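PDB 1YEM: CYTH domain-containing protein, which is of unknown function but belongs to the CYTH family, whose members typically act on triphosphate-containing substrates, so it probably binds a phosphorylated ligand inside its barrel. Local coordinates for residues N123-E126 with G127-D130. Sequence-based numbering, arbitrary orientation.
Sequences NRVE and GIGD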
loop_
_atom_site.group_PDB
_atom_site.type_symbol
_atom_site.label_atom_id
_atom_site.label_comp_id
_atom_site.label_asym_id
_atom_site.label_seq_id
_atom_site.Cartn_x
_atom_site.Cartn_y
_atom_site.Cartn_z
ATOM N N ASN B 123 -1.074 3.106 25.227
ATOM C CA ASN B 123 -1.791 3.964 24.291
ATOM C C ASN B 123 -2.576 5.077 24.959
ATOM O O ASN B 123 -3.377 4.839 25.877
ATOM C CB ASN B 123 -2.766 3.131 23.471
ATOM C CG ASN B 123 -2.077 2.116 22.645
ATOM O OD1 ASN B 123 -1.745 2.381 21.516
ATOM N ND2 ASN B 123 -1.809 0.954 23.216
ATOM N N ARG B 124 -2.350 6.294 24.476
ATOM C CA ARG B 124 -3.169 7.431 24.834
ATOM C C ARG B 124 -3.944 7.839 23.583
ATOM O O ARG B 124 -3.378 8.364 22.627
ATOM C CB ARG B 124 -2.292 8.566 25.355
ATOM C CG ARG B 124 -3.010 9.865 25.528
ATOM C CD ARG B 124 -2.346 10.710 26.599
ATOM N NE ARG B 124 -2.923 10.445 27.928
ATOM C CZ ARG B 124 -2.577 11.090 29.028
ATOM N NH1 ARG B 124 -1.663 12.031 28.978
ATOM N NH2 ARG B 124 -3.153 10.786 30.177
ATOM N N VAL B 125 -5.237 7.587 23.612
ATOM C CA VAL B 125 -6.079 7.638 22.430
ATOM C C VAL B 125 -7.010 8.838 22.534
ATOM O O VAL B 125 -7.878 8.888 23.433
ATOM C CB VAL B 125 -6.891 6.324 22.293
ATOM C CG1 VAL B 125 -7.712 6.310 21.008
ATOM C CG2 VAL B 125 -5.946 5.101 22.337
ATOM N N GLU B 126 -6.811 9.807 21.636
ATOM C CA GLU B 126 -7.615 11.033 21.598
ATOM C C GLU B 126 -9.119 10.748 21.641
ATOM O O GLU B 126 -9.631 9.962 20.845
ATOM C CB GLU B 126 -7.317 11.830 20.330
ATOM C CG GLU B 126 -6.114 12.741 20.409
ATOM C CD GLU B 126 -6.058 13.722 19.244
ATOM O OE1 GLU B 126 -4.968 14.275 18.984
ATOM O OE2 GLU B 126 -7.102 13.939 18.575
ATOM N N GLY B 127 -9.812 11.374 22.590
ATOM C CA GLY B 127 -11.261 11.260 22.700
ATOM C C GLY B 127 -11.781 9.989 23.341
ATOM O O GLY B 127 -12.979 9.849 23.526
ATOM N N ILE B 128 -10.905 9.052 23.679
ATOM C CA ILE B 128 -11.345 7.809 24.310
ATOM C C ILE B 128 -10.696 7.647 25.665
ATOM O O ILE B 128 -11.375 7.561 26.665
ATOM C CB ILE B 128 -11.022 6.585 23.444
ATOM C CG1 ILE B 128 -11.603 6.741 22.035
ATOM C CG2 ILE B 128 -11.550 5.309 24.104
ATOM C CD1 ILE B 128 -13.148 6.831 21.987
ATOM N N GLY B 129 -9.375 7.595 25.695
ATOM C CA GLY B 129 -8.655 7.415 26.946
ATOM C C GLY B 129 -7.359 6.645 26.795
ATOM O O GLY B 129 -6.809 6.517 25.682
ATOM N N ASP B 130 -6.894 6.124 27.934
ATOM C CA ASP B 130 -5.616 5.442 28.051
ATOM C C ASP B 130 -5.789 3.944 28.200
ATOM O O ASP B 130 -6.697 3.470 28.878
ATOM C CB ASP B 130 -4.839 5.981 29.251
ATOM C CG ASP B 130 -4.535 7.440 29.130
ATOM O OD1 ASP B 130 -4.315 8.075 30.170
ATOM O OD2 ASP B 130 -4.521 7.960 28.006
#
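The carbonyl oxygen of V125 takes two backbone N-H groups, from the consecutive residues I128 and G129. The bond from G129 N to V125 O is 3.0 Å long and lies in the carbonyl plane. I128 N is also 3.0 Å from V125 O but comes from above that plane, 35° out of it. Two residues, I128 and G129, thus stand opposite the single residue V125, which makes a classic beta bulge. V125 N returns a bond of 2.8 Å to G129 O, completing the hydrogen-bonded pair. The bulge sits where the hairpin of strands 118-125 and 129-137 turns, in the closed antiparallel barrel of the CYTH fold. G127, in the turn, and G129, in the bulge, both have positive phi. At G129 a side chain would jam against the carbonyl oxygen of I128.

One residue pair further on, R124 and D130 form a non-hydrogen-bonded pair with side chains lying alongside each other. R124 grips the carboxylate side-on: NE meets OD2 of D130 at 3.0 Å, and NH2 meets OD1 of D130 at 2.9 Å. The two flat groups are turned 35° apart. The arginine chain bends at chi3 (-90°), which brings its NE edge round to the carboxylate. R124 NH2 also bridges to E20, and D130 OD1 accepts from the backbone of L19. A methionine in place of R124 would probably leave D130 and E20 without their shared positive partner. On the other face of the hairpin, V125 CG1 touches I128 CG1 at 4.0 Å. Helix 167-173 packs on both: V125 touches Y167, and I128 meets L170 and I171.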